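Local coordinates for protein Blo t 1 allergen (Blomia tropicalis, PDB 5JT8) that belongs to the papain family of cysteine proteases, acts as a mite allergen in humans and probably cleaves peptide bonds, at residues G111-N116 against T243-G248; Y177-C182 against S187-K192; R203-P206 against T211-C214; A277-A282 against N325-Y330. All blocks are in the same frame, centred on the assembly; numbering follows the deposited sequence.

Contact 1. Residues G111-N116 against T243-G248; sequences GSLPQN and TIQQHG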
loop_
_atom_site.group_PDB
_atom_site.type_symbol
_atom_site.label_atom_id
_atom_site.label_comp_id
_atom_site.label_asym_id
_atom_site.label_seq_id
_atom_site.Cartn_x
_atom_site.Cartn_y
_atom_site.Cartn_z
ATOM N N GLY A 111 -17.077 16.387 -16.249
ATOM C CA GLY A 111 -18.230 17.098 -15.720
ATOM C C GLY A 111 -18.239 17.264 -14.215
ATOM O O GLY A 111 -17.496 18.075 -13.656
ATOM N N SER A 112 -19.105 16.499 -13.562
ATOM C CA SER A 112 -19.219 16.520 -12.111
ATOM C C SER A 112 -18.920 15.128 -11.586
ATOM O O SER A 112 -19.065 14.143 -12.305
ATOM C CB SER A 112 -20.614 16.973 -11.674
ATOM O OG SER A 112 -21.614 16.227 -12.349
ATOM N N LEU A 113 -18.496 15.048 -10.334
ATOM C CA LEU A 113 -18.146 13.768 -9.743
ATOM C C LEU A 113 -19.198 13.356 -8.718
ATOM O O LEU A 113 -19.711 14.198 -7.987
ATOM C CB LEU A 113 -16.762 13.839 -9.091
ATOM C CG LEU A 113 -15.604 14.145 -10.047
ATOM C CD1 LEU A 113 -14.313 14.505 -9.314
ATOM C CD2 LEU A 113 -15.379 12.966 -10.975
ATOM N N PRO A 114 -19.519 12.055 -8.667
ATOM C CA PRO A 114 -20.467 11.605 -7.652
ATOM C C PRO A 114 -19.865 11.805 -6.270
ATOM O O PRO A 114 -18.636 11.758 -6.126
ATOM C CB PRO A 114 -20.669 10.122 -7.978
ATOM C CG PRO A 114 -19.515 9.742 -8.836
ATOM C CD PRO A 114 -19.054 10.966 -9.545
ATOM N N GLN A 115 -20.716 12.063 -5.286
ATOM C CA GLN A 115 -20.260 12.296 -3.921
ATOM C C GLN A 115 -19.577 11.047 -3.367
ATOM O O GLN A 115 -18.587 11.151 -2.647
ATOM C CB GLN A 115 -21.431 12.712 -3.010
ATOM C CG GLN A 115 -20.994 13.021 -1.568
ATOM C CD GLN A 115 -22.082 13.678 -0.713
ATOM O OE1 GLN A 115 -23.149 13.101 -0.491
ATOM N NE2 GLN A 115 -21.801 14.881 -0.213
ATOM N N ASN A 116 -20.106 9.871 -3.696
ATOM C CA ASN A 116 -19.517 8.609 -3.235
ATOM C C ASN A 116 -19.196 7.692 -4.391
ATOM O O ASN A 116 -19.958 7.587 -5.347
ATOM C CB ASN A 116 -20.455 7.866 -2.269
ATOM C CG ASN A 116 -20.845 8.702 -1.073
ATOM O OD1 ASN A 116 -20.052 8.907 -0.153
ATOM N ND2 ASN A 116 -22.078 9.184 -1.073
ATOM N N THR A 243 -9.634 9.984 -12.154
ATOM C CA THR A 243 -8.762 8.885 -12.597
ATOM C C THR A 243 -9.267 7.550 -12.060
ATOM O O THR A 243 -9.347 6.563 -12.790
ATOM C CB THR A 243 -7.310 9.128 -12.152
ATOM O OG1 THR A 243 -6.829 10.323 -12.788
ATOM C CG2 THR A 243 -6.394 7.915 -12.491
ATOM N N ILE A 244 -9.656 7.541 -10.788
ATOM C CA ILE A 244 -10.186 6.340 -10.155
ATOM C C ILE A 244 -11.470 5.905 -10.833
ATOM O O ILE A 244 -11.674 4.718 -11.092
ATOM C CB ILE A 244 -10.431 6.569 -8.661
ATOM C CG1 ILE A 244 -9.085 6.635 -7.928
ATOM C CG2 ILE A 244 -11.332 5.469 -8.078
ATOM C CD1 ILE A 244 -9.195 7.187 -6.501
ATOM N N GLN A 245 -12.331 6.874 -11.129
ATOM C CA GLN A 245 -13.579 6.584 -11.813
ATOM C C GLN A 245 -13.358 6.014 -13.227
ATOM O O GLN A 245 -14.027 5.050 -13.613
ATOM C CB GLN A 245 -14.454 7.837 -11.900
ATOM C CG GLN A 245 -15.839 7.549 -12.487
ATOM C CD GLN A 245 -16.760 8.775 -12.559
ATOM O OE1 GLN A 245 -17.942 8.686 -12.243
ATOM N NE2 GLN A 245 -16.226 9.895 -13.008
ATOM N N GLN A 246 -12.435 6.606 -13.994
ATOM C CA GLN A 246 -12.252 6.208 -15.388
ATOM C C GLN A 246 -11.206 5.110 -15.619
ATOM O O GLN A 246 -11.267 4.396 -16.633
ATOM C CB GLN A 246 -11.880 7.417 -16.255
ATOM C CG GLN A 246 -13.010 8.419 -16.502
ATOM C CD GLN A 246 -14.423 7.823 -16.429
ATOM O OE1 GLN A 246 -15.227 8.228 -15.588
ATOM N NE2 GLN A 246 -14.737 6.881 -17.326
ATOM N N HIS A 247 -10.240 4.972 -14.722
ATOM C CA HIS A 247 -9.204 3.960 -14.959
ATOM C C HIS A 247 -9.126 2.866 -13.888
ATOM O O HIS A 247 -8.300 1.967 -13.999
ATOM C CB HIS A 247 -7.843 4.647 -15.120
ATOM C CG HIS A 247 -7.818 5.644 -16.235
ATOM N ND1 HIS A 247 -7.772 5.271 -17.558
ATOM C CD2 HIS A 247 -7.878 6.998 -16.228
ATOM C CE1 HIS A 247 -7.784 6.351 -18.320
ATOM N NE2 HIS A 247 -7.846 7.414 -17.537
ATOM N N GLY A 248 -9.998 2.922 -12.877
ATOM C CA GLY A 248 -9.977 1.915 -11.823
ATOM C C GLY A 248 -9.144 2.300 -10.604
ATOM O O GLY A 248 -8.659 3.435 -10.506
#
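The carboxamide of Gln-245 is the flat group of this contact, and both of its partners stand on one side of its plane, beyond its rim. At one corner OE1 meets the ring of Pro-114, 3.7 Å from Pro-114 CD, with Pro-114 CG only slightly farther. At the other corner NE2 lies 3.8 Å from Leu-113 CD2. Gln-245 reaches this far because CG is anti to the backbone N (chi1 -174°) and the chain beyond it is extended, so the amide is held away from the last turn of helix 237-247. Pro-114 comes to meet it head-on, whereas Leu-113 crosses it at a slant and brings in a single methyl.

The loop 111-116 thus lies along the protease surface beside the end of that helix. Leu-113 also rests on Met-241 and Tyr-242 one turn earlier, while the carbonyl of Pro-114 accepts a hydrogen bond from Trp-288 on strand 281-291.

Across the two segments, then, the chemistry is a polar amide laid against aliphatic carbon. No hydrogen bond joins them and only 95 Å² is buried, which implies a light van der Waals contact without the directional preference that a bond would impose.

Contact 2. Residues Y177-C182 against S187-K192; sequences YQCNGC and STEAFK. With NO3 (nitrate ion), chain G.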
loop_
_atom_site.group_PDB
_atom_site.type_symbol
_atom_site.label_atom_id
_atom_site.label_comp_id
_atom_site.label_asym_id
_atom_site.label_seq_id
_atom_site.Cartn_x
_atom_site.Cartn_y
_atom_site.Cartn_z
ATOM N N TYR A 177 15.567 -3.018 -14.362
ATOM C CA TYR A 177 14.569 -2.610 -13.361
ATOM C C TYR A 177 15.251 -1.948 -12.172
ATOM O O TYR A 177 16.410 -2.233 -11.885
ATOM C CB TYR A 177 13.736 -3.803 -12.873
ATOM C CG TYR A 177 12.832 -4.380 -13.935
ATOM C CD1 TYR A 177 11.541 -3.901 -14.110
ATOM C CD2 TYR A 177 13.275 -5.404 -14.767
ATOM C CE1 TYR A 177 10.705 -4.430 -15.099
ATOM C CE2 TYR A 177 12.457 -5.937 -15.751
ATOM C CZ TYR A 177 11.171 -5.452 -15.907
ATOM O OH TYR A 177 10.357 -5.989 -16.882
ATOM N N GLN A 178 14.517 -1.098 -11.463
ATOM C CA GLN A 178 15.102 -0.303 -10.379
ATOM C C GLN A 178 14.677 -0.719 -8.971
ATOM O O GLN A 178 15.057 -0.067 -7.999
ATOM C CB GLN A 178 14.756 1.178 -10.584
ATOM C CG GLN A 178 15.426 1.796 -11.798
ATOM C CD GLN A 178 16.936 1.699 -11.713
ATOM O OE1 GLN A 178 17.605 1.259 -12.658
ATOM N NE2 GLN A 178 17.482 2.099 -10.572
ATOM N N CYS A 179 13.912 -1.802 -8.839
ATOM C CA CYS A 179 13.443 -2.221 -7.507
ATOM C C CYS A 179 14.481 -2.916 -6.632
ATOM O O CYS A 179 15.518 -3.395 -7.111
ATOM C CB CYS A 179 12.223 -3.129 -7.648
ATOM S SG CYS A 179 10.929 -2.330 -8.576
ATOM N N ASN A 180 14.195 -2.962 -5.334
ATOM C CA ASN A 180 15.125 -3.547 -4.371
ATOM C C ASN A 180 14.498 -4.648 -3.495
ATOM O O ASN A 180 14.870 -4.833 -2.331
ATOM C CB ASN A 180 15.721 -2.425 -3.513
ATOM C CG ASN A 180 16.321 -1.313 -4.368
ATOM O OD1 ASN A 180 17.444 -1.438 -4.852
ATOM N ND2 ASN A 180 15.554 -0.239 -4.592
ATOM N N GLY A 181 13.556 -5.387 -4.078
ATOM C CA GLY A 181 12.958 -6.545 -3.432
ATOM C C GLY A 181 12.213 -6.192 -2.169
ATOM O O GLY A 181 11.336 -5.338 -2.181
ATOM N N CYS A 182 12.566 -6.853 -1.071
ATOM C CA CYS A 182 11.987 -6.528 0.225
ATOM C C CYS A 182 12.602 -5.271 0.808
ATOM O O CYS A 182 12.257 -4.870 1.911
ATOM C CB CYS A 182 12.170 -7.684 1.215
ATOM S SG CYS A 182 11.123 -9.120 0.885
ATOM N N SER A 187 6.062 0.822 -7.707
ATOM C CA SER A 187 4.934 0.164 -8.341
ATOM C C SER A 187 4.990 0.402 -9.854
ATOM O O SER A 187 4.512 -0.414 -10.620
ATOM C CB SER A 187 3.587 0.662 -7.759
ATOM O OG SER A 187 3.353 0.218 -6.418
ATOM N N THR A 188 5.551 1.528 -10.288
ATOM C CA THR A 188 5.660 1.793 -11.725
ATOM C C THR A 188 6.557 0.739 -12.381
ATOM O O THR A 188 6.256 0.230 -13.458
ATOM C CB THR A 188 6.226 3.198 -12.028
ATOM O OG1 THR A 188 7.410 3.400 -11.256
ATOM C CG2 THR A 188 5.194 4.285 -11.681
ATOM N N GLU A 189 7.639 0.405 -11.697
ATOM C CA GLU A 189 8.535 -0.623 -12.163
ATOM C C GLU A 189 7.815 -1.961 -12.205
ATOM O O GLU A 189 8.040 -2.753 -13.117
ATOM C CB GLU A 189 9.759 -0.688 -11.277
ATOM C CG GLU A 189 10.725 0.500 -11.449
ATOM C CD GLU A 189 11.404 0.547 -12.819
ATOM O OE1 GLU A 189 10.815 1.119 -13.755
ATOM O OE2 GLU A 189 12.530 0.018 -12.965
ATOM N N ALA A 190 6.924 -2.192 -11.240
ATOM C CA ALA A 190 6.153 -3.428 -11.206
ATOM C C ALA A 190 5.217 -3.543 -12.410
ATOM O O ALA A 190 5.130 -4.600 -13.036
ATOM C CB ALA A 190 5.359 -3.517 -9.891
ATOM N N PHE A 191 4.500 -2.458 -12.724
ATOM C CA PHE A 191 3.630 -2.443 -13.897
ATOM C C PHE A 191 4.435 -2.660 -15.164
ATOM O O PHE A 191 3.989 -3.355 -16.068
ATOM C CB PHE A 191 2.869 -1.124 -14.000
ATOM C CG PHE A 191 1.777 -0.983 -13.000
ATOM C CD1 PHE A 191 0.845 -2.005 -12.825
ATOM C CD2 PHE A 191 1.694 0.149 -12.212
ATOM C CE1 PHE A 191 -0.160 -1.883 -11.892
ATOM C CE2 PHE A 191 0.686 0.287 -11.273
ATOM C CZ PHE A 191 -0.246 -0.723 -11.112
ATOM N N LYS A 192 5.618 -2.041 -15.227
ATOM C CA LYS A 192 6.534 -2.237 -16.356
ATOM C C LYS A 192 6.787 -3.733 -16.579
ATOM O O LYS A 192 6.783 -4.230 -17.708
ATOM C CB LYS A 192 7.851 -1.497 -16.102
ATOM C CG LYS A 192 8.926 -1.708 -17.152
ATOM C CD LYS A 192 10.225 -0.967 -16.795
ATOM C CE LYS A 192 10.010 0.545 -16.778
ATOM N NZ LYS A 192 11.222 1.266 -16.285
HETATM N N NO3 G . 5.714 4.294 -7.921
HETATM O O1 NO3 G . 4.737 3.492 -7.951
HETATM O O2 NO3 G . 6.872 3.833 -8.087
HETATM O O3 NO3 G . 5.533 5.539 -7.736
#
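Polar interactions converge on the buried carboxylate of Glu-189. Its OE2 accepts the backbone N-H of Gln-178 at 2.7 Å through the anti lone pair, in a bond bent to 134° at the hydrogen. The syn lone pair of OE1 takes NZ of Lys-192, one helical turn on, in a salt bridge of 2.6 Å. CB of Glu-189 already points toward the loop, and a bend at chi2 (-67°) sets the carboxylate beside the Gln-178 backbone; the lysine charge would probably favour its ionised form.

This is a loop 177-182 lying over the first turns of helix 187-196 in the papain-type fold; its far end is tied by the Cys-182 to Cys-134 disulfide, and the opposite side of the helix packs on helix 139-154.

Nonpolar contacts accompany these bonds. Cys-179 SG sits 3.4 Å from Glu-189 CB. Separately, the Tyr-177 ring slides past the aliphatic part of Lys-192, with CE1 3.8 Å from Lys-192 CG, and presents its edge to the carbonyl O of Glu-189.

As for anion binding, a nitrate, probably from the crystallisation liquor, rests at the helix start, where the N-H of Thr-188 makes two weak hydrogen bonds to it.

Contact 3. Residues R203-P206 against T211-C214; sequences RNYP and TQWC. Unlike the reference sequence in segment 203-206: Arg-203 (reference Glu).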
loop_
_atom_site.group_PDB
_atom_site.type_symbol
_atom_site.label_atom_id
_atom_site.label_comp_id
_atom_site.label_asym_id
_atom_site.label_seq_id
_atom_site.Cartn_x
_atom_site.Cartn_y
_atom_site.Cartn_z
ATOM N N ARG A 203 -0.289 -19.302 -7.020
ATOM C CA ARG A 203 -0.083 -20.754 -6.955
ATOM C C ARG A 203 1.267 -21.195 -7.500
ATOM O O ARG A 203 1.865 -22.152 -7.015
ATOM C CB ARG A 203 -1.149 -21.512 -7.755
ATOM C CG ARG A 203 -2.586 -21.435 -7.285
ATOM C CD ARG A 203 -3.499 -21.774 -8.467
ATOM N NE ARG A 203 -2.940 -22.886 -9.245
ATOM C CZ ARG A 203 -2.921 -22.957 -10.574
ATOM N NH1 ARG A 203 -3.442 -21.981 -11.309
ATOM N NH2 ARG A 203 -2.379 -24.017 -11.169
ATOM N N ASN A 204 1.710 -20.525 -8.552
ATOM C CA ASN A 204 2.872 -20.969 -9.295
ATOM C C ASN A 204 4.162 -20.302 -8.824
ATOM O O ASN A 204 5.251 -20.771 -9.130
ATOM C CB ASN A 204 2.650 -20.715 -10.782
ATOM C CG ASN A 204 1.629 -21.662 -11.384
ATOM O OD1 ASN A 204 0.612 -21.237 -11.926
ATOM N ND2 ASN A 204 1.894 -22.954 -11.282
ATOM N N TYR A 205 4.042 -19.212 -8.075
ATOM C CA TYR A 205 5.222 -18.531 -7.549
ATOM C C TYR A 205 4.790 -17.930 -6.213
ATOM O O TYR A 205 4.479 -16.738 -6.143
ATOM C CB TYR A 205 5.716 -17.432 -8.526
ATOM C CG TYR A 205 7.145 -16.927 -8.322
ATOM C CD1 TYR A 205 7.698 -16.861 -7.053
ATOM C CD2 TYR A 205 7.987 -16.670 -9.413
ATOM C CE1 TYR A 205 9.000 -16.450 -6.852
ATOM C CE2 TYR A 205 9.311 -16.237 -9.224
ATOM C CZ TYR A 205 9.815 -16.140 -7.941
ATOM O OH TYR A 205 11.125 -15.729 -7.730
ATOM N N PRO A 206 4.748 -18.749 -5.152
ATOM C CA PRO A 206 4.160 -18.351 -3.859
ATOM C C PRO A 206 4.970 -17.327 -3.051
ATOM O O PRO A 206 6.193 -17.243 -3.180
ATOM C CB PRO A 206 4.082 -19.677 -3.079
ATOM C CG PRO A 206 4.341 -20.760 -4.092
ATOM C CD PRO A 206 5.188 -20.155 -5.151
ATOM N N THR A 211 13.458 -11.656 -0.252
ATOM C CA THR A 211 14.046 -11.532 -1.577
ATOM C C THR A 211 14.701 -12.841 -2.001
ATOM O O THR A 211 15.581 -13.357 -1.311
ATOM C CB THR A 211 15.065 -10.383 -1.615
ATOM O OG1 THR A 211 14.407 -9.182 -1.195
ATOM C CG2 THR A 211 15.601 -10.182 -3.024
ATOM N N GLN A 212 14.246 -13.393 -3.118
ATOM C CA GLN A 212 14.805 -14.640 -3.628
ATOM C C GLN A 212 15.438 -14.421 -4.979
ATOM O O GLN A 212 15.318 -13.340 -5.555
ATOM C CB GLN A 212 13.734 -15.721 -3.748
ATOM C CG GLN A 212 12.963 -15.980 -2.469
ATOM C CD GLN A 212 11.709 -16.800 -2.704
ATOM O OE1 GLN A 212 11.083 -16.727 -3.766
ATOM N NE2 GLN A 212 11.337 -17.581 -1.713
ATOM N N TRP A 213 16.094 -15.457 -5.486
ATOM C CA TRP A 213 16.542 -15.471 -6.865
ATOM C C TRP A 213 15.359 -15.659 -7.804
ATOM O O TRP A 213 14.551 -16.576 -7.625
ATOM C CB TRP A 213 17.570 -16.576 -7.092
ATOM C CG TRP A 213 18.969 -16.100 -6.985
ATOM C CD1 TRP A 213 19.732 -16.063 -5.859
ATOM C CD2 TRP A 213 19.790 -15.580 -8.044
ATOM N NE1 TRP A 213 20.975 -15.557 -6.144
ATOM C CE2 TRP A 213 21.038 -15.257 -7.480
ATOM C CE3 TRP A 213 19.592 -15.365 -9.412
ATOM C CZ2 TRP A 213 22.089 -14.734 -8.237
ATOM C CZ3 TRP A 213 20.633 -14.842 -10.163
ATOM C CH2 TRP A 213 21.867 -14.536 -9.573
ATOM N N CYS A 214 15.269 -14.785 -8.803
ATOM C CA CYS A 214 14.170 -14.817 -9.755
ATOM C C CYS A 214 14.130 -16.143 -10.497
ATOM O O CYS A 214 15.141 -16.635 -11.011
ATOM C CB CYS A 214 14.282 -13.662 -10.756
ATOM S SG CYS A 214 13.104 -13.729 -12.129
#
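Two irregular backbones face each other here at some distance, the nearest CA atoms being those of Tyr-205 and Cys-214, 9.9 Å apart, and it is the Tyr-205 side chain that spans the interval. With CG anti to the backbone N (chi1 -163°), the ring is carried across to 211-214 and its hydroxyl arrives at the opposing main chain: OH lies 3.8 Å from Cys-214 CA and 3.5 Å from the carbonyl O of Trp-213, a proximity that is not a hydrogen bond. Alongside, the Gln-212 chain runs the other way, its terminal amide at the edge of the tyrosine ring and turned only 27° from the ring plane.

The polar end of Tyr-205 is satisfied elsewhere. Its hydroxyl is hydrogen-bonded to OD2 of Asp-167, whose OD1 receives the backbone N of Gln-212, so that one carboxylate holds both sides of the contact in place.

Asp-167 belongs to helix 162-168, and the same helix lays Gln-163 and Glu-164 against the tyrosine. The Cys-214 to Cys-168 disulfide ties the loop to that helix end. Both segments thus form part of the long connection from helix 187-196 to strand 227-230, folded over helix 162-168.

Contact 4. Residues A277-A282 against N325-Y330; sequences AYTDHA and NNYVTY. Unlike the reference sequence in segment 325-330: Tyr-327 (reference Phe).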
loop_
_atom_site.group_PDB
_atom_site.type_symbol
_atom_site.label_atom_id
_atom_site.label_comp_id
_atom_site.label_asym_id
_atom_site.label_seq_id
_atom_site.Cartn_x
_atom_site.Cartn_y
_atom_site.Cartn_z
ATOM N N ALA A 277 5.597 15.408 2.561
ATOM C CA ALA A 277 6.553 15.129 1.493
ATOM C C ALA A 277 7.201 13.751 1.682
ATOM O O ALA A 277 7.758 13.175 0.745
ATOM C CB ALA A 277 7.615 16.212 1.433
ATOM N N TYR A 278 7.103 13.223 2.895
ATOM C CA TYR A 278 7.763 11.973 3.235
ATOM C C TYR A 278 6.865 10.779 2.946
ATOM O O TYR A 278 5.798 10.628 3.525
ATOM C CB TYR A 278 8.176 11.974 4.704
ATOM C CG TYR A 278 9.003 10.783 5.135
ATOM C CD1 TYR A 278 10.393 10.809 5.057
ATOM C CD2 TYR A 278 8.397 9.642 5.641
ATOM C CE1 TYR A 278 11.150 9.729 5.469
ATOM C CE2 TYR A 278 9.142 8.554 6.052
ATOM C CZ TYR A 278 10.516 8.599 5.967
ATOM O OH TYR A 278 11.257 7.512 6.388
ATOM N N THR A 279 7.327 9.927 2.049
ATOM C CA THR A 279 6.585 8.758 1.652
ATOM C C THR A 279 7.452 7.499 1.867
ATOM O O THR A 279 8.659 7.518 1.607
ATOM C CB THR A 279 6.157 8.908 0.198
ATOM O OG1 THR A 279 7.172 9.653 -0.474
ATOM C CG2 THR A 279 4.853 9.718 0.096
ATOM N N ASP A 280 6.849 6.423 2.369
ATOM C CA ASP A 280 7.568 5.153 2.527
ATOM C C ASP A 280 6.663 3.936 2.375
ATOM O O ASP A 280 7.076 2.814 2.639
ATOM C CB ASP A 280 8.290 5.079 3.884
ATOM C CG ASP A 280 7.349 5.235 5.078
ATOM O OD1 ASP A 280 6.115 5.322 4.895
ATOM O OD2 ASP A 280 7.861 5.264 6.219
ATOM N N HIS A 281 5.432 4.145 1.938
ATOM C CA HIS A 281 4.505 3.029 1.830
ATOM C C HIS A 281 3.620 3.177 0.611
ATOM O O HIS A 281 3.068 4.248 0.380
ATOM C CB HIS A 281 3.664 2.948 3.090
ATOM C CG HIS A 281 2.803 1.728 3.179
ATOM N ND1 HIS A 281 3.255 0.468 2.854
ATOM C CD2 HIS A 281 1.528 1.573 3.607
ATOM C CE1 HIS A 281 2.286 -0.406 3.052
ATOM N NE2 HIS A 281 1.231 0.237 3.515
ATOM N N ALA A 282 3.489 2.104 -0.163
ATOM C CA ALA A 282 2.580 2.084 -1.309
ATOM C C ALA A 282 1.278 1.384 -0.951
ATOM O O ALA A 282 1.303 0.323 -0.354
ATOM C CB ALA A 282 3.219 1.391 -2.493
ATOM N N ASN A 325 -1.692 12.371 -2.380
ATOM C CA ASN A 325 -1.720 12.907 -3.744
ATOM C C ASN A 325 -0.362 13.017 -4.451
ATOM O O ASN A 325 -0.292 13.525 -5.569
ATOM C CB ASN A 325 -2.349 14.310 -3.748
ATOM C CG ASN A 325 -3.769 14.328 -3.223
ATOM O OD1 ASN A 325 -4.017 14.018 -2.058
ATOM N ND2 ASN A 325 -4.713 14.719 -4.085
ATOM N N ASN A 326 0.719 12.598 -3.807
ATOM C CA ASN A 326 2.043 12.864 -4.364
ATOM C C ASN A 326 2.330 12.029 -5.609
ATOM O O ASN A 326 2.776 12.556 -6.623
ATOM C CB ASN A 326 3.137 12.622 -3.310
ATOM C CG ASN A 326 3.143 13.683 -2.210
ATOM O OD1 ASN A 326 2.449 14.695 -2.307
ATOM N ND2 ASN A 326 3.956 13.465 -1.177
ATOM N N TYR A 327 2.050 10.733 -5.529
ATOM C CA TYR A 327 2.475 9.782 -6.552
ATOM C C TYR A 327 1.383 8.792 -6.891
ATOM O O TYR A 327 1.411 7.630 -6.466
ATOM C CB TYR A 327 3.716 9.004 -6.100
ATOM C CG TYR A 327 4.874 9.865 -5.689
ATOM C CD1 TYR A 327 5.641 10.533 -6.639
ATOM C CD2 TYR A 327 5.215 10.006 -4.349
ATOM C CE1 TYR A 327 6.721 11.313 -6.263
ATOM C CE2 TYR A 327 6.282 10.790 -3.965
ATOM C CZ TYR A 327 7.029 11.443 -4.925
ATOM O OH TYR A 327 8.091 12.214 -4.540
ATOM N N VAL A 328 0.426 9.249 -7.676
ATOM C CA VAL A 328 -0.713 8.441 -8.017
ATOM C C VAL A 328 -0.522 7.852 -9.412
ATOM O O VAL A 328 -0.211 8.582 -10.365
ATOM C CB VAL A 328 -1.990 9.267 -7.949
ATOM C CG1 VAL A 328 -3.205 8.407 -8.259
ATOM C CG2 VAL A 328 -2.109 9.909 -6.554
ATOM N N THR A 329 -0.703 6.538 -9.522
ATOM C CA THR A 329 -0.455 5.834 -10.777
ATOM C C THR A 329 -1.596 4.913 -11.116
ATOM O O THR A 329 -2.006 4.118 -10.275
ATOM C CB THR A 329 0.820 4.982 -10.709
ATOM O OG1 THR A 329 1.943 5.820 -10.434
ATOM C CG2 THR A 329 1.040 4.221 -12.036
ATOM N N TYR A 330 -2.106 4.999 -12.344
ATOM C CA TYR A 330 -3.109 4.032 -12.793
ATOM C C TYR A 330 -2.531 3.114 -13.880
ATOM O O TYR A 330 -1.474 3.393 -14.453
ATOM C CB TYR A 330 -4.374 4.749 -13.298
ATOM C CG TYR A 330 -4.211 5.584 -14.582
ATOM C CD1 TYR A 330 -3.869 6.925 -14.523
ATOM C CD2 TYR A 330 -4.447 5.031 -15.838
ATOM C CE1 TYR A 330 -3.752 7.697 -15.678
ATOM C CE2 TYR A 330 -4.345 5.798 -17.001
ATOM C CZ TYR A 330 -3.994 7.135 -16.906
ATOM O OH TYR A 330 -3.886 7.913 -18.034
HETATM O O HOH W 1 7.977 13.502 -2.036
#
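Tyr-327 reaches toward the 277-282 segment, and its side chain can be followed outward atom by atom. CB starts off in that direction, with a bound nitrate close by. The ring follows with CG anti to the carbonyl carbon (chi1 -55°), and along its edge CE2 comes within 3.8 Å of Thr-279 OG1, which lies near the ring plane. At the tip, OH shares a hydrogen bond of 2.8 Å with a water, and that water in turn donates to the carbonyl O of Ala-277, also at 2.8 Å. The hydroxyl thus reaches the opposite backbone through one solvent bridge, and no direct hydrogen bond joins the segments.

Thr-279 sits with chi1 at 33°, away from a staggered position, and its buried OG1 has no hydrogen-bond partner in the model. Its other branch, CG2, approaches ND2 of Asn-326 at 4.1 Å, the two side chains crossing at an angle. The Asn-326 amide is held by others: ND2 bonds to the carbonyl of Asp-276, and OD1 accepts from Asn-320.

Helix 94-100 covers the tyrosine ring with Phe-94, Met-97 and Lys-98. Just beyond the contact, Asp-280 and His-281 both face Met-254 in a classic beta bulge, where strand 281-291 of the mixed sheet begins beside strand 250-254. The partner segment runs on into strand 329-332, which pairs antiparallel with strand 227-230, so the contact lies where these two sheets approach each other.

The four contacts sample one papain-type protease at different depths. Contacts 2 and 3 lie in sequence between the two halves of contact 1, and contact 4 follows them all. Contact 4, about 9 Å from the chain centre, is the most central. It touches contact 2, 14 Å away between centres, where Thr-188 and Phe-191 of helix 187-196 pack on Thr-329, and contact 1, where His-247 stacks on Tyr-330. Contact 3 joins contact 2 through Thr-211 and the backbone of Cys-182, but its centre is 36 Å from that of contact 1. Contact 4 thus meets contacts 1 and 2 directly, while contact 3 is linked to it only by way of contact 2.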